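Local coordinates for protein D-lactate dehydrogenase (Fermentative) (Pseudomonas aeruginosa, PDB 6ABJ) that reduces pyruvate to D-lactate with NADH, or runs the reverse reaction, as a tetrameric, probably allosteric member of the D-2-hydroxyacid dehydrogenase family, at residues V76-A81 with E104-P109; D215-H220 with A243-T248. All coordinates share one frame; numbering follows the deposited sequence.

Contact 1: residues V76-A81 with E104-P109; sequences VLERLA and EALGLP
The peptide group joining Leu77 to Glu78 turns one face to Leu106, whose CD1 methyl sits almost directly above Glu78 N, 3.6 Å from it. Leu108 CD2 comes up on the same side of that peptide but off its oxygen, away from Glu78 N, 3.9 Å from Leu77 O. That oxygen stays satisfied as the helical acceptor of Ala81 N. A second flat group, the Glu78 carboxylate, turns from the leucines to a salt bridge with Arg74, while Glu78 CG rests on Leu106 CD1. These are parts of the flavodoxin-like domain of a D-2-hydroxyacid dehydrogenase: helix 74-82 packs beside the end of helix 100-105 and the turn leading to strand 110-111.

No hydrogen bond crosses, so fit of aliphatic surfaces carries the contact. Leu106 CD1 lies 3.7 Å from Leu77 CB, and the Leu106 and Glu78 side chains cross at about a right angle. Gly107 ends helix 100-105 in a Schellman motif, its N bonded to Glu104 O; its positive phi (64°) is readily adopted by glycine, and the turn lets leucines on both sides of it face helix 74-82. Leu108 suits its buried place, touching both helix 74-82 and Val88 of strand 87-90. Its CG stands anti to the backbone N (chi1 -168°), and the branch beyond carries CD2 to the helix. Ala81, small enough to let the turn come near, offers its CB to that same Leu108 CD2 at 4.2 Å, and Leu77 CD2 meets it at an equal distance.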
ATOM      1  N   VAL B  76     -25.949 -30.225   3.380  1.00 46.24           N
ATOM      2  CA  VAL B  76     -24.596 -30.732   3.171  1.00 45.42           C
ATOM      3  C   VAL B  76     -24.351 -31.996   4.017  1.00 43.18           C
ATOM      4  O   VAL B  76     -23.734 -32.947   3.546  1.00 44.25           O
ATOM      5  CB  VAL B  76     -23.542 -29.676   3.495  1.00 44.47           C
ATOM      6  CG1 VAL B  76     -22.161 -30.320   3.402  1.00 43.84           C
ATOM      7  CG2 VAL B  76     -23.666 -28.500   2.510  1.00 44.96           C
ATOM      8  N   LEU B  77     -24.806 -31.961   5.250  1.00 42.52           N
ATOM      9  CA  LEU B  77     -24.642 -33.108   6.170  1.00 46.59           C
ATOM     10  C   LEU B  77     -25.325 -34.378   5.598  1.00 49.44           C
ATOM     11  O   LEU B  77     -24.711 -35.480   5.544  1.00 50.19           O
ATOM     12  CB  LEU B  77     -25.250 -32.745   7.516  1.00 45.66           C
ATOM     13  CG  LEU B  77     -24.521 -31.666   8.322  1.00 44.08           C
ATOM     14  CD1 LEU B  77     -25.402 -31.049   9.403  1.00 41.46           C
ATOM     15  CD2 LEU B  77     -23.225 -32.242   8.921  1.00 42.50           C
ATOM     16  N   GLU B  78     -26.570 -34.196   5.123  1.00 51.64           N
ATOM     17  CA  GLU B  78     -27.333 -35.306   4.504  1.00 52.47           C
ATOM     18  C   GLU B  78     -26.536 -35.944   3.389  1.00 51.31           C
ATOM     19  O   GLU B  78     -26.505 -37.143   3.268  1.00 52.55           O
ATOM     20  CB  GLU B  78     -28.686 -34.838   3.920  1.00 50.77           C
ATOM     21  CG  GLU B  78     -29.650 -34.220   4.924  1.00 55.01           C
ATOM     22  CD  GLU B  78     -31.021 -33.851   4.339  1.00 57.68           C
ATOM     23  OE1 GLU B  78     -31.195 -33.975   3.113  1.00 68.77           O
ATOM     24  OE2 GLU B  78     -31.937 -33.412   5.082  1.00 60.44           O
ATOM     25  N   ARG B  79     -25.886 -35.122   2.575  1.00 51.60           N
ATOM     26  CA  ARG B  79     -25.131 -35.628   1.443  1.00 53.03           C
ATOM     27  C   ARG B  79     -23.859 -36.394   1.890  1.00 47.90           C
ATOM     28  O   ARG B  79     -23.535 -37.467   1.375  1.00 48.66           O
ATOM     29  CB  ARG B  79     -24.792 -34.434   0.525  1.00 60.03           C
ATOM     30  CG  ARG B  79     -24.011 -34.748  -0.770  1.00 67.79           C
ATOM     31  CD  ARG B  79     -24.521 -35.892  -1.674  1.00 72.46           C
ATOM     32  NE  ARG B  79     -23.467 -36.631  -2.411  1.00 81.85           N
ATOM     33  CZ  ARG B  79     -22.490 -37.377  -1.853  1.00 84.86           C
ATOM     34  NH1 ARG B  79     -22.324 -37.435  -0.537  1.00 85.85           N
ATOM     35  NH2 ARG B  79     -21.625 -38.036  -2.621  1.00 83.61           N
ATOM     36  N   LEU B  80     -23.150 -35.851   2.863  1.00 44.92           N
ATOM     37  CA  LEU B  80     -21.982 -36.524   3.437  1.00 47.11           C
ATOM     38  C   LEU B  80     -22.365 -37.876   4.029  1.00 48.75           C
ATOM     39  O   LEU B  80     -21.602 -38.846   3.928  1.00 52.14           O
ATOM     40  CB  LEU B  80     -21.389 -35.693   4.593  1.00 45.85           C
ATOM     41  CG  LEU B  80     -20.795 -34.322   4.198  1.00 44.49           C
ATOM     42  CD1 LEU B  80     -20.349 -33.579   5.430  1.00 43.83           C
ATOM     43  CD2 LEU B  80     -19.652 -34.482   3.224  1.00 46.97           C
ATOM     44  N   ALA B  81     -23.503 -37.901   4.710  1.00 50.68           N
ATOM     45  CA  ALA B  81     -23.945 -39.150   5.410  1.00 50.08           C
ATOM     46  C   ALA B  81     -24.316 -40.232   4.396  1.00 54.95           C
ATOM     47  O   ALA B  81     -23.822 -41.364   4.477  1.00 55.17           O
ATOM     48  CB  ALA B  81     -25.116 -38.858   6.320  1.00 49.26           C
ATOM     49  N   GLU B 104     -27.186 -34.649  14.517  1.00 38.03           N
ATOM     50  CA  GLU B 104     -27.653 -35.635  15.481  1.00 41.97           C
ATOM     51  C   GLU B 104     -28.696 -36.496  14.826  1.00 41.83           C
ATOM     52  O   GLU B 104     -28.648 -37.736  14.913  1.00 37.44           O
ATOM     53  CB  GLU B 104     -28.264 -34.947  16.703  1.00 44.72           C
ATOM     54  CG  GLU B 104     -27.908 -35.581  18.006  1.00 49.71           C
ATOM     55  CD  GLU B 104     -27.677 -34.523  19.069  1.00 50.63           C
ATOM     56  OE1 GLU B 104     -28.723 -34.266  19.709  1.00 50.78           O
ATOM     57  OE2 GLU B 104     -26.520 -33.952  19.181  1.00 46.98           O
ATOM     58  N   ALA B 105     -29.675 -35.843  14.183  1.00 41.34           N
ATOM     59  CA  ALA B 105     -30.732 -36.574  13.477  1.00 44.56           C
ATOM     60  C   ALA B 105     -30.123 -37.591  12.498  1.00 44.41           C
ATOM     61  O   ALA B 105     -30.626 -38.699  12.336  1.00 43.64           O
ATOM     62  CB  ALA B 105     -31.667 -35.603  12.739  1.00 46.98           C
ATOM     63  N   LEU B 106     -29.011 -37.225  11.888  1.00 44.86           N
ATOM     64  CA  LEU B 106     -28.373 -38.048  10.863  1.00 43.54           C
ATOM     65  C   LEU B 106     -27.363 -39.022  11.440  1.00 43.35           C
ATOM     66  O   LEU B 106     -26.791 -39.834  10.707  1.00 45.96           O
ATOM     67  CB  LEU B 106     -27.694 -37.154   9.847  1.00 45.85           C
ATOM     68  CG  LEU B 106     -28.655 -36.436   8.870  1.00 45.88           C
ATOM     69  CD1 LEU B 106     -27.949 -35.226   8.242  1.00 47.09           C
ATOM     70  CD2 LEU B 106     -29.177 -37.360   7.773  1.00 45.83           C
ATOM     71  N   GLY B 107     -27.155 -38.960  12.741  1.00 42.57           N
ATOM     72  CA  GLY B 107     -26.177 -39.824  13.363  1.00 42.82           C
ATOM     73  C   GLY B 107     -24.768 -39.530  12.884  1.00 44.11           C
ATOM     74  O   GLY B 107     -23.994 -40.439  12.601  1.00 39.28           O
ATOM     75  N   LEU B 108     -24.418 -38.234  12.790  1.00 41.22           N
ATOM     76  CA  LEU B 108     -23.096 -37.852  12.324  1.00 44.85           C
ATOM     77  C   LEU B 108     -22.432 -36.989  13.404  1.00 44.42           C
ATOM     78  O   LEU B 108     -22.802 -35.831  13.552  1.00 42.64           O
ATOM     79  CB  LEU B 108     -23.284 -37.057  11.033  1.00 45.93           C
ATOM     80  CG  LEU B 108     -22.139 -36.724  10.121  1.00 50.86           C
ATOM     81  CD1 LEU B 108     -21.124 -37.838  10.008  1.00 52.06           C
ATOM     82  CD2 LEU B 108     -22.715 -36.392   8.749  1.00 51.90           C
ATOM     83  N   PRO B 109     -21.472 -37.552  14.172  1.00 41.45           N
ATOM     84  CA  PRO B 109     -20.933 -36.834  15.333  1.00 39.54           C
ATOM     85  C   PRO B 109     -19.976 -35.715  14.885  1.00 36.21           C
ATOM     86  O   PRO B 109     -19.479 -35.741  13.752  1.00 36.35           O
ATOM     87  CB  PRO B 109     -20.200 -37.909  16.136  1.00 38.47           C
ATOM     88  CG  PRO B 109     -19.931 -39.015  15.162  1.00 41.69           C
ATOM     89  CD  PRO B 109     -20.891 -38.894  14.017  1.00 43.61           C
TER

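Contact 2: residues D215-H220 with A243-T248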
ATOM      1  N   ASP B 215      -6.647   2.804  30.009  1.00 23.78           N
ATOM      2  CA  ASP B 215      -6.089   3.336  28.796  1.00 24.62           C
ATOM      3  C   ASP B 215      -6.215   2.329  27.658  1.00 24.11           C
ATOM      4  O   ASP B 215      -6.377   2.675  26.462  1.00 24.52           O
ATOM      5  CB  ASP B 215      -4.617   3.705  29.052  1.00 23.49           C
ATOM      6  CG  ASP B 215      -4.456   4.722  30.124  1.00 23.59           C
ATOM      7  OD1 ASP B 215      -5.020   5.807  30.023  1.00 23.97           O
ATOM      8  OD2 ASP B 215      -3.810   4.426  31.128  1.00 22.38           O
ATOM      9  N   ILE B 216      -6.181   1.076  27.999  1.00 22.42           N
ATOM     10  CA  ILE B 216      -6.279  -0.013  27.001  1.00 22.98           C
ATOM     11  C   ILE B 216      -7.249  -1.050  27.585  1.00 23.26           C
ATOM     12  O   ILE B 216      -7.083  -1.393  28.732  1.00 24.53           O
ATOM     13  CB  ILE B 216      -4.927  -0.718  26.743  1.00 22.47           C
ATOM     14  CG1 ILE B 216      -3.917   0.257  26.147  1.00 22.77           C
ATOM     15  CG2 ILE B 216      -5.109  -1.901  25.801  1.00 22.82           C
ATOM     16  CD1 ILE B 216      -2.484  -0.305  26.132  1.00 21.46           C
ATOM     17  N   VAL B 217      -8.241  -1.485  26.817  1.00 23.63           N
ATOM     18  CA  VAL B 217      -9.219  -2.506  27.247  1.00 23.63           C
ATOM     19  C   VAL B 217      -9.076  -3.679  26.337  1.00 24.66           C
ATOM     20  O   VAL B 217      -9.038  -3.498  25.133  1.00 23.06           O
ATOM     21  CB  VAL B 217     -10.618  -1.947  27.160  1.00 25.24           C
ATOM     22  CG1 VAL B 217     -11.639  -3.026  27.458  1.00 28.15           C
ATOM     23  CG2 VAL B 217     -10.810  -0.756  28.063  1.00 26.36           C
ATOM     24  N   SER B 218      -8.957  -4.927  26.878  1.00 23.65           N
ATOM     25  CA  SER B 218      -8.788  -6.039  26.010  1.00 24.72           C
ATOM     26  C   SER B 218      -9.838  -7.086  26.414  1.00 26.64           C
ATOM     27  O   SER B 218      -9.947  -7.372  27.574  1.00 25.23           O
ATOM     28  CB  SER B 218      -7.392  -6.638  26.095  1.00 24.68           C
ATOM     29  OG  SER B 218      -7.196  -7.614  25.104  1.00 25.26           O
ATOM     30  N   LEU B 219     -10.594  -7.592  25.425  1.00 27.79           N
ATOM     31  CA  LEU B 219     -11.653  -8.551  25.685  1.00 29.15           C
ATOM     32  C   LEU B 219     -11.136  -9.990  25.599  1.00 31.32           C
ATOM     33  O   LEU B 219     -10.577 -10.426  24.574  1.00 29.62           O
ATOM     34  CB  LEU B 219     -12.793  -8.360  24.708  1.00 29.89           C
ATOM     35  CG  LEU B 219     -13.323  -6.961  24.605  1.00 30.91           C
ATOM     36  CD1 LEU B 219     -14.347  -6.753  23.497  1.00 30.06           C
ATOM     37  CD2 LEU B 219     -13.979  -6.574  25.915  1.00 31.05           C
ATOM     38  N   HIS B 220     -11.362 -10.731  26.684  1.00 34.42           N
ATOM     39  CA  HIS B 220     -11.064 -12.145  26.706  1.00 38.16           C
ATOM     40  C   HIS B 220     -12.129 -12.996  27.418  1.00 43.02           C
ATOM     41  O   HIS B 220     -11.822 -14.087  27.866  1.00 47.31           O
ATOM     42  CB  HIS B 220      -9.747 -12.356  27.399  1.00 35.27           C
ATOM     43  CG  HIS B 220      -8.635 -11.581  26.779  1.00 35.49           C
ATOM     44  ND1 HIS B 220      -7.904 -12.039  25.698  1.00 34.32           N
ATOM     45  CD2 HIS B 220      -8.154 -10.356  27.080  1.00 31.85           C
ATOM     46  CE1 HIS B 220      -7.011 -11.128  25.374  1.00 34.39           C
ATOM     47  NE2 HIS B 220      -7.134 -10.110  26.213  1.00 35.70           N
ATOM     48  N   ALA B 243      -9.181   6.071  24.416  1.00 25.06           N
ATOM     49  CA  ALA B 243      -8.664   4.811  24.855  1.00 24.09           C
ATOM     50  C   ALA B 243      -8.514   3.888  23.653  1.00 23.40           C
ATOM     51  O   ALA B 243      -9.085   4.120  22.575  1.00 23.99           O
ATOM     52  CB  ALA B 243      -9.584   4.180  25.882  1.00 24.58           C
ATOM     53  N   MET B 244      -7.783   2.828  23.877  1.00 21.90           N
ATOM     54  CA  MET B 244      -7.609   1.743  22.902  1.00 21.53           C
ATOM     55  C   MET B 244      -8.474   0.532  23.300  1.00 22.22           C
ATOM     56  O   MET B 244      -8.406   0.106  24.446  1.00 21.98           O
ATOM     57  CB  MET B 244      -6.144   1.337  22.903  1.00 21.79           C
ATOM     58  CG  MET B 244      -5.819   0.130  22.036  1.00 23.06           C
ATOM     59  SD  MET B 244      -4.059  -0.270  22.061  1.00 23.46           S
ATOM     60  CE  MET B 244      -3.373   1.063  21.132  1.00 22.92           C
ATOM     61  N   LEU B 245      -9.142  -0.063  22.316  1.00 22.73           N
ATOM     62  CA  LEU B 245      -9.880  -1.333  22.511  1.00 22.70           C
ATOM     63  C   LEU B 245      -9.338  -2.422  21.623  1.00 22.05           C
ATOM     64  O   LEU B 245      -9.169  -2.225  20.415  1.00 23.53           O
ATOM     65  CB  LEU B 245     -11.348  -1.066  22.180  1.00 22.33           C
ATOM     66  CG  LEU B 245     -12.261  -2.283  22.328  1.00 24.11           C
ATOM     67  CD1 LEU B 245     -12.420  -2.786  23.760  1.00 24.14           C
ATOM     68  CD2 LEU B 245     -13.644  -1.925  21.771  1.00 24.57           C
ATOM     69  N   ILE B 246      -9.136  -3.602  22.204  1.00 22.96           N
ATOM     70  CA  ILE B 246      -8.655  -4.772  21.504  1.00 23.95           C
ATOM     71  C   ILE B 246      -9.719  -5.900  21.713  1.00 25.09           C
ATOM     72  O   ILE B 246     -10.119  -6.206  22.841  1.00 24.46           O
ATOM     73  CB  ILE B 246      -7.309  -5.259  22.092  1.00 23.72           C
ATOM     74  CG1 ILE B 246      -6.260  -4.109  22.069  1.00 23.69           C
ATOM     75  CG2 ILE B 246      -6.753  -6.463  21.362  1.00 23.15           C
ATOM     76  CD1 ILE B 246      -5.920  -3.567  20.684  1.00 23.26           C
ATOM     77  N   ASN B 247     -10.155  -6.490  20.614  1.00 26.10           N
ATOM     78  CA  ASN B 247     -11.008  -7.670  20.678  1.00 27.55           C
ATOM     79  C   ASN B 247     -10.382  -8.800  19.903  1.00 27.48           C
ATOM     80  O   ASN B 247     -10.443  -8.871  18.652  1.00 31.07           O
ATOM     81  CB  ASN B 247     -12.403  -7.403  20.147  1.00 28.74           C
ATOM     82  CG  ASN B 247     -13.329  -8.608  20.392  1.00 32.52           C
ATOM     83  OD1 ASN B 247     -12.974  -9.511  21.163  1.00 31.25           O
ATOM     84  ND2 ASN B 247     -14.441  -8.633  19.719  1.00 31.67           N
ATOM     85  N   THR B 248      -9.711  -9.674  20.644  1.00 29.05           N
ATOM     86  CA  THR B 248      -9.337 -11.004  20.109  1.00 29.19           C
ATOM     87  C   THR B 248     -10.266 -12.136  20.609  1.00 30.02           C
ATOM     88  O   THR B 248      -9.933 -13.274  20.399  1.00 29.63           O
ATOM     89  CB  THR B 248      -7.888 -11.332  20.445  1.00 29.05           C
ATOM     90  OG1 THR B 248      -7.724 -11.363  21.885  1.00 28.84           O
ATOM     91  CG2 THR B 248      -6.919 -10.248  19.859  1.00 29.25           C
TER
HETATM   92  O   HOH W   1      -8.592  -9.199  23.206  1.00 26.06           O
HETATM   93  O   HOH W   2      -8.685 -13.657  23.624  1.00 33.93           O
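Asp215 O receives Met244 N in an almost straight bond of 2.9 Å (178° at the hydrogen), the first rung of a ladder between two parallel strands. Val217 follows with both its backbone groups, N giving to Met244 O and O taking Ile246 N, and Leu219 N closes the series on Ile246 O at 3.0 Å. Beyond this last rung water 1 takes over: it accepts from Thr248 N (2.8 Å), donates to Leu219 O and is bonded to Ser218 OG, a small hydroxyl suited to so buried a spot. Water 2 joins His220 ND1 to Thr248 OG1, while His220 NE2 makes a weak, bent bond back to Ser218 OG. The strands are neighbours in a Rossmann fold, linked by the beta-alpha-beta crossover through helix 233-238, and Thr248 at their carboxyl ends belongs to the NADH site, here without its cofactor. On one face Ile216 and Met244 lie side by side, CG1 to CB 4.1 Å, and both touch Ile129 of helix 118-134. On the other, Leu245 CG is anti to its backbone N (chi1 180°) and its CD1 reaches Val217 CG1 at 3.8 Å; both residues, being apolar, suit this buried face, where Val217 also meets Ile166 and Leu245 meets Leu271. Asn247 OD1, which accepts from Gly249 N just beyond the strand, lies 3.7 Å from Leu219 CB, and ND2 donates to Arg250 O.

In the fold
Contact 1 comes first along the chain and is complete before contact 2 opens. Their centres lie 40 Å apart on opposite sides of the chain's centre, and their nearest atoms are about 25 Å apart, so neither touches the other. They share no sheet: 76-81 and 104-109 belong to the helical layer and connections of the five-stranded flavodoxin-like sheet, whereas 215-220 and 243-248 are adjacent in the middle of the seven-stranded Rossmann sheet. Contact 1 is thus remote from the NADH site, while contact 2 reaches it at its carboxyl end, through Thr248, with His220 close to Ile171 of the same site. In this family catalysis generally takes place in the cleft between two such domains.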